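Local coordinates for structural polyprotein, VP3 (Israeli acute paralysis virus, PDB 5CDD) that probably serves as a structural protein of the virion, as one of the jelly-roll subunits that build the icosahedral capsid of this honeybee virus, at residues Lys79-Val93 with Phe230-Pro242. Residues are numbered along the deposited sequence; the frame is centred on the assembly and turned at random.
Sequences KPIANGDDWGGVIPV and FHESFSGFLCIRP
I91 and L238 form a reciprocal hydrogen-bonded pair where the short strand 90-92 runs antiparallel to strand 236-242, I91 N to L238 O at 2.8 Å and L238 N to I91 O at 2.7 Å. Three more backbone bonds bring the total to five. I240 uses both its polar backbone atoms: its N donates almost straight to G89 O (2.7 Å), and its O receives I81 N from the other limb of the loop. V93 N reaches G236 O from above the carbonyl plane, a poorer geometry.

Apolar side chains pack on both faces. On one, I91, V93, L238 and I240 turn to the sheet holding strand 132-144; V93 CG2 lies 3.7 Å from L238 CG, and I81 CD1 meets I240 CG2. On the other, V90 CG1 touches the F237 ring, and P80 runs alongside the aliphatic part of R241, whose guanidinium forms a salt bridge to E154 and hydrogen bonds to the carbonyl oxygens of A183 and L178.

Aromatic contacts close the far end. P92 CB sits over one face of F234, a CH-pi contact 3.9 Å from the ring centroid, while W87 and F230 meet obliquely, planes at 39°, with CZ2 of W87 3.6 Å from CZ of F230. F230 reaches the indole because its ring is swung away from the backbone N (chi1 177°).

A short strand, outermost within this chain in a four-stranded antiparallel sheet that faces a second across an apolar core, is characteristic of the picornavirus-like jelly-roll beta sandwich.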
# COMPACT_ATOMS: atom_id res chain seq x y z
N LYS B 79 -30.89 -54.01 -43.33
CA LYS B 79 -31.49 -54.53 -42.10
C LYS B 79 -30.44 -54.43 -41.01
O LYS B 79 -29.36 -55.02 -41.13
CB LYS B 79 -31.92 -56.00 -42.28
CG LYS B 79 -32.54 -56.61 -41.04
CD LYS B 79 -32.88 -58.08 -41.22
CE LYS B 79 -33.32 -58.72 -39.90
NZ LYS B 79 -32.27 -58.61 -38.85
N PRO B 80 -30.73 -53.69 -39.93
CA PRO B 80 -29.72 -53.58 -38.87
C PRO B 80 -29.19 -54.93 -38.43
O PRO B 80 -29.96 -55.84 -38.13
CB PRO B 80 -30.47 -52.85 -37.75
CG PRO B 80 -31.87 -53.29 -37.94
CD PRO B 80 -32.03 -53.20 -39.45
N ILE B 81 -27.87 -55.06 -38.42
CA ILE B 81 -27.22 -56.31 -38.02
C ILE B 81 -27.78 -56.83 -36.71
O ILE B 81 -27.69 -56.17 -35.67
CB ILE B 81 -25.71 -56.12 -37.87
CG1 ILE B 81 -25.08 -56.01 -39.26
CG2 ILE B 81 -25.11 -57.28 -37.08
CD1 ILE B 81 -23.63 -55.70 -39.26
N ALA B 82 -28.34 -58.04 -36.76
CA ALA B 82 -28.92 -58.66 -35.58
C ALA B 82 -27.88 -59.02 -34.54
O ALA B 82 -26.83 -59.56 -34.87
CB ALA B 82 -29.71 -59.90 -35.96
N ASN B 83 -28.19 -58.73 -33.29
CA ASN B 83 -27.32 -59.02 -32.16
C ASN B 83 -28.25 -59.38 -31.02
O ASN B 83 -28.13 -58.89 -29.89
CB ASN B 83 -26.49 -57.78 -31.80
CG ASN B 83 -25.51 -58.05 -30.68
OD1 ASN B 83 -24.66 -58.92 -30.78
ND2 ASN B 83 -25.63 -57.28 -29.60
N GLY B 84 -29.19 -60.27 -31.33
CA GLY B 84 -30.18 -60.67 -30.35
C GLY B 84 -31.12 -59.49 -30.28
O GLY B 84 -31.35 -58.82 -31.29
N ASP B 85 -31.67 -59.22 -29.10
CA ASP B 85 -32.57 -58.09 -28.93
C ASP B 85 -31.84 -56.96 -28.21
O ASP B 85 -32.46 -56.10 -27.59
CB ASP B 85 -33.81 -58.52 -28.15
CG ASP B 85 -34.82 -59.25 -29.03
OD1 ASP B 85 -34.39 -60.08 -29.86
OD2 ASP B 85 -36.04 -59.01 -28.88
N ASP B 86 -30.51 -56.98 -28.28
CA ASP B 86 -29.69 -55.95 -27.65
C ASP B 86 -29.24 -54.93 -28.67
O ASP B 86 -29.65 -54.97 -29.83
CB ASP B 86 -28.44 -56.54 -27.01
CG ASP B 86 -28.75 -57.61 -25.99
OD1 ASP B 86 -29.71 -57.45 -25.21
OD2 ASP B 86 -28.01 -58.62 -25.97
N TRP B 87 -28.41 -54.00 -28.21
CA TRP B 87 -27.85 -52.93 -29.03
C TRP B 87 -26.55 -53.32 -29.73
O TRP B 87 -25.89 -54.29 -29.36
CB TRP B 87 -27.62 -51.68 -28.17
CG TRP B 87 -28.81 -51.30 -27.33
CD1 TRP B 87 -29.09 -51.75 -26.08
CD2 TRP B 87 -29.86 -50.40 -27.69
NE1 TRP B 87 -30.26 -51.18 -25.63
CE2 TRP B 87 -30.75 -50.35 -26.60
CE3 TRP B 87 -30.13 -49.63 -28.82
CZ2 TRP B 87 -31.90 -49.56 -26.61
CZ3 TRP B 87 -31.27 -48.84 -28.83
CH2 TRP B 87 -32.14 -48.81 -27.73
N GLY B 88 -26.20 -52.54 -30.75
CA GLY B 88 -24.99 -52.71 -31.53
C GLY B 88 -25.30 -52.52 -33.00
O GLY B 88 -24.59 -51.80 -33.70
N GLY B 89 -26.37 -53.15 -33.47
CA GLY B 89 -26.81 -52.97 -34.84
C GLY B 89 -27.26 -51.53 -34.85
O GLY B 89 -27.06 -50.77 -35.80
N VAL B 90 -27.89 -51.19 -33.73
CA VAL B 90 -28.46 -49.88 -33.44
C VAL B 90 -27.74 -49.37 -32.19
O VAL B 90 -27.81 -49.99 -31.13
CB VAL B 90 -29.97 -49.95 -33.16
CG1 VAL B 90 -30.51 -48.54 -32.92
CG2 VAL B 90 -30.69 -50.61 -34.32
N ILE B 91 -27.03 -48.25 -32.33
CA ILE B 91 -26.28 -47.70 -31.21
C ILE B 91 -26.75 -46.31 -30.78
O ILE B 91 -26.67 -45.35 -31.55
CB ILE B 91 -24.78 -47.61 -31.55
CG1 ILE B 91 -24.26 -49.00 -31.94
CG2 ILE B 91 -24.01 -47.07 -30.35
CD1 ILE B 91 -22.82 -49.00 -32.38
N PRO B 92 -27.26 -46.18 -29.55
CA PRO B 92 -27.72 -44.88 -29.06
C PRO B 92 -26.52 -43.93 -28.96
O PRO B 92 -25.57 -44.20 -28.23
CB PRO B 92 -28.31 -45.21 -27.69
CG PRO B 92 -28.77 -46.62 -27.85
CD PRO B 92 -27.63 -47.25 -28.60
N VAL B 93 -26.57 -42.84 -29.71
CA VAL B 93 -25.48 -41.87 -29.68
C VAL B 93 -25.58 -41.01 -28.42
O VAL B 93 -26.51 -40.23 -28.27
CB VAL B 93 -25.53 -40.95 -30.92
CG1 VAL B 93 -24.44 -39.90 -30.83
CG2 VAL B 93 -25.35 -41.77 -32.18
N PHE B 230 -34.18 -42.34 -20.35
CA PHE B 230 -33.37 -43.00 -21.36
C PHE B 230 -33.35 -42.17 -22.64
O PHE B 230 -32.29 -41.89 -23.19
CB PHE B 230 -33.94 -44.39 -21.65
CG PHE B 230 -33.19 -45.12 -22.72
CD1 PHE B 230 -31.94 -45.67 -22.47
CD2 PHE B 230 -33.73 -45.24 -24.00
CE1 PHE B 230 -31.23 -46.32 -23.47
CE2 PHE B 230 -33.03 -45.88 -25.01
CZ PHE B 230 -31.78 -46.43 -24.75
N HIS B 231 -34.54 -41.79 -23.10
CA HIS B 231 -34.67 -41.00 -24.32
C HIS B 231 -34.11 -39.59 -24.16
O HIS B 231 -33.66 -38.98 -25.12
CB HIS B 231 -36.13 -40.93 -24.74
CG HIS B 231 -36.70 -42.26 -25.16
ND1 HIS B 231 -36.20 -42.97 -26.23
CD2 HIS B 231 -37.70 -43.00 -24.65
CE1 HIS B 231 -36.87 -44.10 -26.35
NE2 HIS B 231 -37.79 -44.14 -25.41
N GLU B 232 -34.14 -39.09 -22.93
CA GLU B 232 -33.64 -37.75 -22.63
C GLU B 232 -32.13 -37.72 -22.47
O GLU B 232 -31.56 -36.69 -22.11
CB GLU B 232 -34.30 -37.22 -21.35
CG GLU B 232 -35.79 -36.96 -21.48
CD GLU B 232 -36.10 -35.81 -22.42
OE1 GLU B 232 -35.71 -34.66 -22.10
OE2 GLU B 232 -36.72 -36.05 -23.47
N SER B 233 -31.47 -38.84 -22.75
CA SER B 233 -30.02 -38.92 -22.59
C SER B 233 -29.22 -39.20 -23.86
O SER B 233 -28.01 -39.41 -23.77
CB SER B 233 -29.68 -40.01 -21.57
OG SER B 233 -30.39 -39.85 -20.36
N PHE B 234 -29.84 -39.19 -25.04
CA PHE B 234 -29.07 -39.52 -26.23
C PHE B 234 -29.07 -38.65 -27.49
O PHE B 234 -28.03 -38.52 -28.12
CB PHE B 234 -29.36 -40.97 -26.60
CG PHE B 234 -28.86 -41.95 -25.58
CD1 PHE B 234 -27.49 -42.16 -25.43
CD2 PHE B 234 -29.73 -42.60 -24.72
CE1 PHE B 234 -27.00 -43.01 -24.44
CE2 PHE B 234 -29.25 -43.45 -23.73
CZ PHE B 234 -27.89 -43.65 -23.58
N SER B 235 -30.20 -38.07 -27.87
CA SER B 235 -30.24 -37.20 -29.06
C SER B 235 -30.33 -37.92 -30.41
O SER B 235 -30.61 -37.28 -31.43
CB SER B 235 -29.02 -36.28 -29.11
OG SER B 235 -27.95 -36.89 -29.83
N GLY B 236 -30.08 -39.22 -30.44
CA GLY B 236 -30.14 -39.94 -31.69
C GLY B 236 -29.53 -41.32 -31.63
O GLY B 236 -29.33 -41.86 -30.54
N PHE B 237 -29.22 -41.89 -32.79
CA PHE B 237 -28.63 -43.22 -32.83
C PHE B 237 -27.95 -43.52 -34.16
O PHE B 237 -28.20 -42.87 -35.17
CB PHE B 237 -29.72 -44.27 -32.57
CG PHE B 237 -30.76 -44.36 -33.65
CD1 PHE B 237 -30.56 -45.16 -34.77
CD2 PHE B 237 -31.95 -43.64 -33.55
CE1 PHE B 237 -31.53 -45.24 -35.78
CE2 PHE B 237 -32.92 -43.71 -34.56
CZ PHE B 237 -32.71 -44.52 -35.67
N LEU B 238 -27.05 -44.50 -34.13
CA LEU B 238 -26.34 -44.94 -35.32
C LEU B 238 -26.93 -46.28 -35.70
O LEU B 238 -27.38 -47.03 -34.84
CB LEU B 238 -24.85 -45.11 -35.03
CG LEU B 238 -23.98 -43.87 -34.85
CD1 LEU B 238 -22.57 -44.29 -34.49
CD2 LEU B 238 -23.95 -43.07 -36.13
N CYS B 239 -26.91 -46.60 -36.99
CA CYS B 239 -27.46 -47.86 -37.45
C CYS B 239 -26.51 -48.52 -38.44
O CYS B 239 -26.11 -47.90 -39.43
CB CYS B 239 -28.82 -47.62 -38.09
SG CYS B 239 -29.77 -49.11 -38.39
N ILE B 240 -26.16 -49.77 -38.17
CA ILE B 240 -25.25 -50.52 -39.03
C ILE B 240 -26.01 -51.56 -39.86
O ILE B 240 -26.41 -52.60 -39.34
CB ILE B 240 -24.16 -51.23 -38.20
CG1 ILE B 240 -23.47 -50.21 -37.29
CG2 ILE B 240 -23.14 -51.88 -39.11
CD1 ILE B 240 -22.44 -50.81 -36.36
N ARG B 241 -26.21 -51.26 -41.14
CA ARG B 241 -26.94 -52.16 -42.04
C ARG B 241 -26.13 -52.45 -43.30
O ARG B 241 -25.50 -51.55 -43.86
CB ARG B 241 -28.27 -51.53 -42.44
CG ARG B 241 -29.14 -51.09 -41.28
CD ARG B 241 -30.48 -50.56 -41.75
NE ARG B 241 -30.33 -49.53 -42.77
CZ ARG B 241 -31.33 -48.77 -43.21
NH1 ARG B 241 -32.55 -48.92 -42.72
NH2 ARG B 241 -31.11 -47.86 -44.15
N PRO B 242 -26.14 -53.71 -43.75
CA PRO B 242 -25.39 -54.08 -44.96
C PRO B 242 -26.02 -53.47 -46.21
O PRO B 242 -27.23 -53.53 -46.40
CB PRO B 242 -25.47 -55.60 -44.97
CG PRO B 242 -25.64 -55.95 -43.52
CD PRO B 242 -26.62 -54.91 -43.06